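Local coordinates for protein methionine gamma-lyase (Trichomonas vaginalis, PDB 1E5E) that belongs to the pyridoxal-phosphate-dependent enzymes of the Cys/Met metabolism family, with a ligand pocket built at its active site from more than one subunit, at residues 148-154 with 178-184; 166-170 with 195-200; 275-279 with 289-294. One frame throughout, in Å; residues are numbered along the deposited sequence.

Contact 1: residues 148-154 with 178-184; sequences TKIVYFE and GVLVIAD. With PPJ (N-(hydroxy{3-hydroxy-2-methyl-5-[(phosphonooxy)methyl]pyridin-4-yl}methyl)norvaline), chain C.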
loop_
_atom_site.group_PDB
_atom_site.type_symbol
_atom_site.label_atom_id
_atom_site.label_comp_id
_atom_site.label_asym_id
_atom_site.label_seq_id
_atom_site.Cartn_x
_atom_site.Cartn_y
_atom_site.Cartn_z
ATOM N N THR A 148 -27.686 -23.024 27.263
ATOM C CA THR A 148 -26.880 -21.799 27.276
ATOM C C THR A 148 -25.461 -22.136 26.834
ATOM O O THR A 148 -24.794 -22.930 27.492
ATOM C CB THR A 148 -26.882 -21.119 28.670
ATOM O OG1 THR A 148 -28.192 -20.575 28.858
ATOM C CG2 THR A 148 -25.850 -19.982 28.730
ATOM N N LYS A 149 -24.989 -21.555 25.751
ATOM C CA LYS A 149 -23.605 -21.794 25.297
ATOM C C LYS A 149 -22.610 -20.662 25.536
ATOM O O LYS A 149 -21.379 -20.836 25.495
ATOM C CB LYS A 149 -23.694 -21.965 23.762
ATOM C CG LYS A 149 -24.580 -23.147 23.393
ATOM C CD LYS A 149 -23.971 -24.453 23.957
ATOM C CE LYS A 149 -24.942 -25.560 23.469
ATOM N NZ LYS A 149 -24.700 -26.799 24.248
ATOM N N ILE A 150 -23.110 -19.439 25.500
ATOM C CA ILE A 150 -22.320 -18.239 25.595
ATOM C C ILE A 150 -22.858 -17.182 26.569
ATOM O O ILE A 150 -24.059 -16.917 26.664
ATOM C CB ILE A 150 -22.216 -17.538 24.213
ATOM C CG1 ILE A 150 -21.474 -18.423 23.201
ATOM C CG2 ILE A 150 -21.493 -16.198 24.311
ATOM C CD1 ILE A 150 -21.626 -17.956 21.769
ATOM N N VAL A 151 -21.913 -16.614 27.328
ATOM C CA VAL A 151 -22.230 -15.420 28.106
ATOM C C VAL A 151 -21.290 -14.335 27.523
ATOM O O VAL A 151 -20.073 -14.531 27.535
ATOM C CB VAL A 151 -22.026 -15.620 29.595
ATOM C CG1 VAL A 151 -22.178 -14.274 30.295
ATOM C CG2 VAL A 151 -23.046 -16.621 30.144
ATOM N N TYR A 152 -21.816 -13.204 27.096
ATOM C CA TYR A 152 -21.061 -12.199 26.363
ATOM C C TYR A 152 -21.230 -10.820 26.988
ATOM O O TYR A 152 -22.362 -10.490 27.360
ATOM C CB TYR A 152 -21.613 -12.145 24.904
ATOM C CG TYR A 152 -20.892 -11.212 23.955
ATOM C CD1 TYR A 152 -21.216 -9.860 23.921
ATOM C CD2 TYR A 152 -19.896 -11.666 23.097
ATOM C CE1 TYR A 152 -20.567 -8.983 23.059
ATOM C CE2 TYR A 152 -19.241 -10.819 22.217
ATOM C CZ TYR A 152 -19.561 -9.486 22.216
ATOM O OH TYR A 152 -18.930 -8.633 21.339
ATOM N N PHE A 153 -20.156 -10.043 27.106
ATOM C CA PHE A 153 -20.236 -8.699 27.651
ATOM C C PHE A 153 -19.090 -7.812 27.149
ATOM O O PHE A 153 -18.097 -8.312 26.597
ATOM C CB PHE A 153 -20.174 -8.725 29.201
ATOM C CG PHE A 153 -18.976 -9.407 29.739
ATOM C CD1 PHE A 153 -17.759 -8.721 29.907
ATOM C CD2 PHE A 153 -19.027 -10.694 30.207
ATOM C CE1 PHE A 153 -16.637 -9.358 30.347
ATOM C CE2 PHE A 153 -17.909 -11.327 30.713
ATOM C CZ PHE A 153 -16.709 -10.657 30.806
ATOM N N GLU A 154 -19.207 -6.520 27.413
ATOM C CA GLU A 154 -18.129 -5.573 27.131
ATOM C C GLU A 154 -17.853 -4.799 28.425
ATOM O O GLU A 154 -18.833 -4.216 28.934
ATOM C CB GLU A 154 -18.565 -4.466 26.180
ATOM C CG GLU A 154 -19.034 -4.891 24.805
ATOM C CD GLU A 154 -19.577 -3.792 23.928
ATOM O OE1 GLU A 154 -19.407 -2.604 24.301
ATOM O OE2 GLU A 154 -20.249 -4.073 22.894
ATOM N N GLY A 178 -19.862 -26.413 29.993
ATOM C CA GLY A 178 -20.106 -26.142 28.550
ATOM C C GLY A 178 -20.530 -24.730 28.202
ATOM O O GLY A 178 -21.218 -24.548 27.195
ATOM N N VAL A 179 -20.204 -23.728 29.015
ATOM C CA VAL A 179 -20.587 -22.330 28.690
ATOM C C VAL A 179 -19.284 -21.599 28.356
ATOM O O VAL A 179 -18.266 -21.675 29.068
ATOM C CB VAL A 179 -21.282 -21.624 29.857
ATOM C CG1 VAL A 179 -21.760 -20.190 29.549
ATOM C CG2 VAL A 179 -22.498 -22.464 30.324
ATOM N N LEU A 180 -19.377 -20.767 27.331
ATOM C CA LEU A 180 -18.190 -19.956 26.973
ATOM C C LEU A 180 -18.412 -18.498 27.351
ATOM O O LEU A 180 -19.469 -17.937 27.026
ATOM C CB LEU A 180 -17.962 -20.110 25.447
ATOM C CG LEU A 180 -17.266 -21.448 25.114
ATOM C CD1 LEU A 180 -17.106 -21.654 23.626
ATOM C CD2 LEU A 180 -15.900 -21.515 25.815
ATOM N N VAL A 181 -17.446 -17.926 28.058
ATOM C CA VAL A 181 -17.563 -16.505 28.381
ATOM C C VAL A 181 -16.711 -15.758 27.362
ATOM O O VAL A 181 -15.505 -16.007 27.255
ATOM C CB VAL A 181 -17.126 -16.177 29.808
ATOM C CG1 VAL A 181 -17.253 -14.671 30.058
ATOM C CG2 VAL A 181 -18.058 -16.978 30.741
ATOM N N ILE A 182 -17.281 -14.767 26.720
ATOM C CA ILE A 182 -16.622 -14.012 25.661
ATOM C C ILE A 182 -16.568 -12.553 26.086
ATOM O O ILE A 182 -17.644 -12.009 26.382
ATOM C CB ILE A 182 -17.362 -14.165 24.315
ATOM C CG1 ILE A 182 -17.435 -15.636 23.866
ATOM C CG2 ILE A 182 -16.680 -13.316 23.242
ATOM C CD1 ILE A 182 -18.272 -15.891 22.613
ATOM N N ALA A 183 -15.400 -11.944 26.144
ATOM C CA ALA A 183 -15.358 -10.513 26.533
ATOM C C ALA A 183 -14.903 -9.660 25.355
ATOM O O ALA A 183 -13.957 -10.120 24.699
ATOM C CB ALA A 183 -14.387 -10.367 27.688
ATOM N N ASP A 184 -15.572 -8.554 25.044
ATOM C CA ASP A 184 -15.083 -7.662 23.969
ATOM C C ASP A 184 -14.204 -6.622 24.656
ATOM O O ASP A 184 -14.659 -5.755 25.409
ATOM C CB ASP A 184 -16.229 -7.089 23.150
ATOM C CG ASP A 184 -15.802 -6.074 22.102
ATOM O OD1 ASP A 184 -14.666 -5.569 22.151
ATOM O OD2 ASP A 184 -16.661 -5.699 21.271
HETATM N N1 PPJ C . -16.783 -3.928 19.341
HETATM C C2 PPJ C . -16.743 -2.701 19.901
HETATM C C6 PPJ C . -17.087 -4.085 18.022
HETATM C C2A PPJ C . -16.870 -2.429 21.273
HETATM C C3 PPJ C . -16.847 -1.615 19.008
HETATM O O3 PPJ C . -16.946 -0.445 19.582
HETATM C C4 PPJ C . -16.948 -1.768 17.622
HETATM C C4A PPJ C . -17.057 -0.596 16.816
HETATM C C5 PPJ C . -17.141 -3.041 17.085
HETATM N N PPJ C . -17.542 0.577 17.266
HETATM C C5A PPJ C . -17.086 -3.348 15.687
HETATM O OP4 PPJ C . -15.861 -3.274 15.284
HETATM P P PPJ C . -15.739 -2.884 13.744
HETATM O OP1 PPJ C . -14.176 -2.953 13.436
HETATM O OP2 PPJ C . -16.317 -1.452 13.533
HETATM O OP3 PPJ C . -16.516 -3.913 12.811
HETATM C CA PPJ C . -17.571 1.734 16.546
HETATM C CB PPJ C . -18.021 1.768 15.147
HETATM C C PPJ C . -18.080 2.847 17.283
HETATM C CG PPJ C . -19.432 1.516 14.756
HETATM C CD PPJ C . -20.076 2.792 14.484
HETATM O O PPJ C . -18.507 2.626 18.474
HETATM O OXT PPJ C . -17.706 4.069 17.011
HETATM O O HOH W 1 -20.212 -23.539 24.855
HETATM O O HOH W 2 -19.458 -5.970 21.266
#

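Contact 2: residues 166-170 with 195-200; sequences MERVC and PVDFGV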
loop_
_atom_site.group_PDB
_atom_site.type_symbol
_atom_site.label_atom_id
_atom_site.label_comp_id
_atom_site.label_asym_id
_atom_site.label_seq_id
_atom_site.Cartn_x
_atom_site.Cartn_y
_atom_site.Cartn_z
ATOM N N MET A 166 -15.824 -9.230 35.911
ATOM C CA MET A 166 -15.574 -10.379 35.055
ATOM C C MET A 166 -15.358 -11.676 35.827
ATOM O O MET A 166 -15.900 -12.706 35.409
ATOM C CB MET A 166 -14.339 -10.151 34.151
ATOM C CG MET A 166 -14.588 -9.077 33.103
ATOM S SD MET A 166 -13.319 -8.933 31.832
ATOM C CE MET A 166 -11.998 -8.187 32.759
ATOM N N GLU A 167 -14.585 -11.598 36.905
ATOM C CA GLU A 167 -14.395 -12.831 37.672
ATOM C C GLU A 167 -15.740 -13.410 38.150
ATOM O O GLU A 167 -15.987 -14.609 38.006
ATOM C CB GLU A 167 -13.483 -12.625 38.857
ATOM C CG GLU A 167 -13.121 -13.962 39.490
ATOM C CD GLU A 167 -11.932 -13.822 40.403
ATOM O OE1 GLU A 167 -11.354 -12.715 40.551
ATOM O OE2 GLU A 167 -11.523 -14.861 40.950
ATOM N N ARG A 168 -16.612 -12.522 38.624
ATOM C CA ARG A 168 -17.922 -12.916 39.075
ATOM C C ARG A 168 -18.780 -13.517 37.971
ATOM O O ARG A 168 -19.404 -14.557 38.209
ATOM C CB ARG A 168 -18.759 -11.771 39.676
ATOM C CG ARG A 168 -19.879 -12.423 40.512
ATOM C CD ARG A 168 -20.618 -11.389 41.359
ATOM N NE ARG A 168 -21.378 -10.510 40.459
ATOM C CZ ARG A 168 -21.125 -9.190 40.480
ATOM N NH1 ARG A 168 -20.199 -8.670 41.292
ATOM N NH2 ARG A 168 -21.824 -8.437 39.645
ATOM N N VAL A 169 -18.804 -12.842 36.818
ATOM C CA VAL A 169 -19.583 -13.330 35.704
ATOM C C VAL A 169 -19.042 -14.704 35.305
ATOM O O VAL A 169 -19.830 -15.605 35.009
ATOM C CB VAL A 169 -19.546 -12.331 34.534
ATOM C CG1 VAL A 169 -20.056 -12.919 33.221
ATOM C CG2 VAL A 169 -20.320 -11.046 34.866
ATOM N N CYS A 170 -17.725 -14.867 35.246
ATOM C CA CYS A 170 -17.181 -16.152 34.840
ATOM C C CYS A 170 -17.531 -17.266 35.820
ATOM O O CYS A 170 -17.897 -18.361 35.391
ATOM C CB CYS A 170 -15.663 -16.063 34.613
ATOM S SG CYS A 170 -15.292 -15.067 33.150
ATOM N N PRO A 195 -8.474 -10.128 29.793
ATOM C CA PRO A 195 -9.639 -10.745 30.383
ATOM C C PRO A 195 -9.481 -12.210 30.734
ATOM O O PRO A 195 -10.119 -12.604 31.740
ATOM C CB PRO A 195 -10.781 -10.485 29.408
ATOM C CG PRO A 195 -10.281 -9.317 28.574
ATOM C CD PRO A 195 -8.794 -9.402 28.530
ATOM N N VAL A 196 -8.634 -13.007 30.101
ATOM C CA VAL A 196 -8.428 -14.397 30.458
ATOM C C VAL A 196 -7.907 -14.524 31.892
ATOM O O VAL A 196 -8.132 -15.578 32.470
ATOM C CB VAL A 196 -7.471 -15.192 29.547
ATOM C CG1 VAL A 196 -7.992 -15.159 28.100
ATOM C CG2 VAL A 196 -6.045 -14.634 29.621
ATOM N N ASP A 197 -7.252 -13.507 32.464
ATOM C CA ASP A 197 -6.791 -13.511 33.820
ATOM C C ASP A 197 -7.965 -13.755 34.792
ATOM O O ASP A 197 -7.759 -14.143 35.941
ATOM C CB ASP A 197 -6.158 -12.187 34.257
ATOM C CG ASP A 197 -4.806 -11.896 33.626
ATOM O OD1 ASP A 197 -4.176 -12.836 33.107
ATOM O OD2 ASP A 197 -4.402 -10.716 33.641
ATOM N N PHE A 198 -9.173 -13.348 34.418
ATOM C CA PHE A 198 -10.377 -13.433 35.208
ATOM C C PHE A 198 -11.255 -14.641 34.921
ATOM O O PHE A 198 -12.320 -14.767 35.566
ATOM C CB PHE A 198 -11.191 -12.115 35.053
ATOM C CG PHE A 198 -10.267 -10.993 35.502
ATOM C CD1 PHE A 198 -10.106 -10.636 36.819
ATOM C CD2 PHE A 198 -9.535 -10.320 34.542
ATOM C CE1 PHE A 198 -9.231 -9.618 37.173
ATOM C CE2 PHE A 198 -8.667 -9.308 34.882
ATOM C CZ PHE A 198 -8.505 -8.945 36.202
ATOM N N GLY A 199 -10.841 -15.520 34.013
ATOM C CA GLY A 199 -11.546 -16.738 33.680
ATOM C C GLY A 199 -12.236 -16.651 32.315
ATOM O O GLY A 199 -12.968 -17.568 31.926
ATOM N N VAL A 200 -12.125 -15.529 31.602
ATOM C CA VAL A 200 -12.810 -15.374 30.301
ATOM C C VAL A 200 -12.298 -16.402 29.308
ATOM O O VAL A 200 -11.105 -16.693 29.357
ATOM C CB VAL A 200 -12.695 -13.932 29.778
ATOM C CG1 VAL A 200 -13.088 -13.763 28.312
ATOM C CG2 VAL A 200 -13.573 -13.017 30.632
#

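Contact 3: residues 275-279 with 289-294; sequences AEYLK and YPGFED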
loop_
_atom_site.group_PDB
_atom_site.type_symbol
_atom_site.label_atom_id
_atom_site.label_comp_id
_atom_site.label_asym_id
_atom_site.label_seq_id
_atom_site.Cartn_x
_atom_site.Cartn_y
_atom_site.Cartn_z
ATOM N N ALA A 275 -11.272 14.320 31.798
ATOM C CA ALA A 275 -12.471 13.904 32.526
ATOM C C ALA A 275 -12.648 14.793 33.755
ATOM O O ALA A 275 -13.772 15.189 34.013
ATOM C CB ALA A 275 -12.416 12.432 32.926
ATOM N N GLU A 276 -11.590 15.061 34.492
ATOM C CA GLU A 276 -11.628 15.916 35.661
ATOM C C GLU A 276 -12.139 17.312 35.310
ATOM O O GLU A 276 -12.979 17.837 36.028
ATOM C CB GLU A 276 -10.244 16.073 36.325
ATOM C CG GLU A 276 -9.791 14.801 37.010
ATOM C CD GLU A 276 -8.542 14.720 37.834
ATOM O OE1 GLU A 276 -7.853 15.708 38.163
ATOM O OE2 GLU A 276 -8.149 13.606 38.274
ATOM N N TYR A 277 -11.724 17.858 34.157
ATOM C CA TYR A 277 -12.213 19.163 33.755
ATOM C C TYR A 277 -13.702 19.119 33.459
ATOM O O TYR A 277 -14.442 20.022 33.840
ATOM C CB TYR A 277 -11.427 19.663 32.500
ATOM C CG TYR A 277 -12.078 20.955 32.021
ATOM C CD1 TYR A 277 -11.812 22.135 32.691
ATOM C CD2 TYR A 277 -12.918 20.978 30.935
ATOM C CE1 TYR A 277 -12.402 23.325 32.296
ATOM C CE2 TYR A 277 -13.517 22.149 30.502
ATOM C CZ TYR A 277 -13.247 23.302 31.213
ATOM O OH TYR A 277 -13.831 24.467 30.846
ATOM N N LEU A 278 -14.199 18.087 32.774
ATOM C CA LEU A 278 -15.596 18.006 32.404
ATOM C C LEU A 278 -16.498 17.883 33.635
ATOM O O LEU A 278 -17.521 18.536 33.750
ATOM C CB LEU A 278 -15.904 16.830 31.477
ATOM C CG LEU A 278 -15.180 16.844 30.117
ATOM C CD1 LEU A 278 -15.412 15.521 29.372
ATOM C CD2 LEU A 278 -15.656 18.033 29.301
ATOM N N LYS A 279 -15.990 17.126 34.606
ATOM C CA LYS A 279 -16.757 16.866 35.804
ATOM C C LYS A 279 -17.031 18.157 36.584
ATOM O O LYS A 279 -18.071 18.299 37.235
ATOM C CB LYS A 279 -16.006 15.841 36.635
ATOM C CG LYS A 279 -16.563 15.627 38.031
ATOM C CD LYS A 279 -15.544 14.836 38.859
ATOM C CE LYS A 279 -15.952 13.380 38.911
ATOM N NZ LYS A 279 -16.682 13.045 40.178
ATOM N N TYR A 289 -16.154 7.954 33.830
ATOM C CA TYR A 289 -14.743 7.704 33.556
ATOM C C TYR A 289 -14.348 6.619 34.542
ATOM O O TYR A 289 -14.512 6.878 35.722
ATOM C CB TYR A 289 -13.789 8.912 33.757
ATOM C CG TYR A 289 -12.357 8.618 33.353
ATOM C CD1 TYR A 289 -12.069 8.170 32.064
ATOM C CD2 TYR A 289 -11.275 8.741 34.217
ATOM C CE1 TYR A 289 -10.776 7.852 31.675
ATOM C CE2 TYR A 289 -9.979 8.421 33.846
ATOM C CZ TYR A 289 -9.740 7.989 32.558
ATOM O OH TYR A 289 -8.432 7.657 32.158
ATOM N N PRO A 290 -13.670 5.554 34.136
ATOM C CA PRO A 290 -13.342 4.482 35.086
ATOM C C PRO A 290 -12.404 4.927 36.172
ATOM O O PRO A 290 -12.386 4.357 37.282
ATOM C CB PRO A 290 -12.768 3.372 34.210
ATOM C CG PRO A 290 -13.415 3.604 32.881
ATOM C CD PRO A 290 -13.477 5.121 32.734
ATOM N N GLY A 291 -11.576 5.945 35.930
ATOM C CA GLY A 291 -10.617 6.399 36.929
ATOM C C GLY A 291 -11.241 7.137 38.109
ATOM O O GLY A 291 -10.578 7.231 39.166
ATOM N N PHE A 292 -12.459 7.628 37.988
ATOM C CA PHE A 292 -13.057 8.348 39.108
ATOM C C PHE A 292 -13.217 7.478 40.340
ATOM O O PHE A 292 -13.853 6.416 40.319
ATOM C CB PHE A 292 -14.395 8.952 38.669
ATOM C CG PHE A 292 -14.241 10.137 37.761
ATOM C CD1 PHE A 292 -13.076 10.885 37.732
ATOM C CD2 PHE A 292 -15.288 10.516 36.942
ATOM C CE1 PHE A 292 -12.949 11.977 36.884
ATOM C CE2 PHE A 292 -15.167 11.618 36.102
ATOM C CZ PHE A 292 -14.020 12.344 36.081
ATOM N N GLU A 293 -12.719 7.990 41.465
ATOM C CA GLU A 293 -12.766 7.362 42.780
ATOM C C GLU A 293 -14.170 7.109 43.316
ATOM O O GLU A 293 -14.429 6.066 43.934
ATOM C CB GLU A 293 -11.986 8.210 43.798
ATOM N N ASP A 294 -15.105 8.032 43.080
ATOM C CA ASP A 294 -16.504 7.868 43.448
ATOM C C ASP A 294 -17.235 6.809 42.621
ATOM O O ASP A 294 -17.885 5.908 43.196
ATOM C CB ASP A 294 -17.361 9.143 43.417
ATOM C CG ASP A 294 -17.566 9.780 42.051
ATOM O OD1 ASP A 294 -16.498 10.346 41.679
ATOM O OD2 ASP A 294 -18.649 9.730 41.385
#

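Contact 1: residues 148-154 with 178-184
Ile182 reaches two residues of the neighbouring strand at once, in a parallel beta-alpha-beta unit whose strands 148-154 and 180-184 run side by side in the central sheet of this PLP-dependent fold. Its CG2, anti to the backbone N, lies 3.6 Å from Tyr152 CD2, while the longer branch turns back along the strand and brings CD1 to 3.7 Å from Ile150 CG2. Strand 148-154 also holds the Ile182 backbone twice: Ile182 N donates to Val151 O over 2.9 Å, and Ile182 O accepts a longer bond of 3.3 Å from Phe153 N.

On the other face of the sheet, with Val151, Val181 and Ala183, lies Phe153. With chi1 at 56°, CG sits between backbone N and carbonyl carbon, which swings the ring across to the partner strand; Phe153 CE2 comes within 3.5 Å of Val181 CG1, and Phe153 CE1 packs on Ala183 CB.

At the segments' C-terminal ends, Asp184 and Glu154 lie alongside each other with carboxylate planes 55° apart. One water donates to both Asp184 OD2 and Glu154 OE2 and accepts from Tyr152 OH; Glu154 OE2 also takes Tyr111 N. Thr186 OG1 engages Asp184 OD1, and Asp184 OD2 stands 2.6 Å from N1 of PPJ.

Contact 2: residues 166-170 with 195-200
Met166 packs its thioether against Pro195 and Phe198, so that one side chain serves two neighbours. Its SD rests 3.8 Å from Pro195 CB. The chain then bends at its last torsion (chi3 -73°), and this turn brings the methyl to Phe198, where CE is 3.7 Å from CD2 and meets the ring obliquely. Nearer the backbone, Met166 CB touches Phe198 CB, so the two side chains are in contact at both root and end.

One helical turn on, Cys170 takes over. Its SG lies against the peptide joining Gly199 to Val200, 3.5 Å from Gly199 C, and reaches Val200 CG2 at 3.7 Å. Between Met166 and Cys170 in the helix, Glu167 approaches with its main chain: its CA forms a CA-H...O contact of 3.5 Å with Phe198 O, bent little from straight at 163°, while Glu167 CB stands at the edge of the Phe198 ring. Residues 195-198 are wound into a short 3-10 segment, in which Phe198 N bonds to Pro195 O over 2.9 Å.

The contact thus docks the start of helix 166-174 onto the connection leading into strand 202-206. Both lie against the central sheet: Val169 and Val200 meet Phe153 of strand 148-154, Cys170 and Val200 meet Val181 of strand 180-184, and Pro195 reaches Val203 of strand 202-206.

Contact 3: residues 275-279 with 289-294
Phe292 lies under the lysine arm of Lys279 and abuts Ala275, fastening a type I beta turn (Tyr289 to Phe292) to the last turn of helix 260-279. Strand 284-288, an outermost strand of the smaller mixed sheet in this PLP-dependent fold, links the two segments, so the contact brings the turn that follows the strand back against the helix that precedes it. It illustrates how a single aromatic ring can serve several kinds of interaction, through both faces and the edge.

The charged and pi interactions centre on Lys279. Its CE sits over the middle of one face of Phe292, 3.5 Å from the ring centroid, in a CH-pi contact. The ammonium follows in a cation-pi interaction, with NZ 4.5 Å from the same centroid and 16° off the ring normal. Bends at the two outer torsions of the lysine let the chain lie across the ring and still reach Asp294, whose OD1 forms a hydrogen-bonded salt bridge with NZ at 3.1 Å. The nitrogen comes to OD1 on its syn side, but 34° out of the carboxylate plane. A bound sulfate, probably from the crystallisation liquor, makes a long, weak ion pair with the same NZ.

Apolar packing is carried by the methyl of Ala275, which points at the turn. Its CB touches Phe292 CZ at 3.5 Å and Tyr289 CG at 3.8 Å, so that one methyl meets both aromatic residues. On the face of Phe292 opposite Lys279 lies CB of Tyr289, whose own hydroxyl is hydrogen-bonded to Gly309 O.

Main-chain polar atoms take the ring's rim. Glu276 N stands near the plane at its edge, and so does Ala275 O, which accepts the helical bond from Lys279 N while facing Phe292 CZ at 3.5 Å.

Overall arrangement
Contacts 1 and 2 are neighbouring layers of one core: their centres lie 10 Å apart, and Phe153 CE1 touches Met166 CG at 3.4 Å. Their segments alternate along the chain, because helix 166-174, which supplies half of contact 2, joins the two strands of contact 1. Contact 1 reaches the PPJ pocket directly, through Asp184 and Glu154 at the C-terminal end of its segments; contact 2 stands back, with the Pro195 side chain about 12 Å from PPJ. The second subunit completes the pocket through Tyr56 and Arg58. Contact 3 is separate, in the part of the chain with the smaller sheet: its centre is 30 Å from that of contact 1 and 25 Å from that of contact 2.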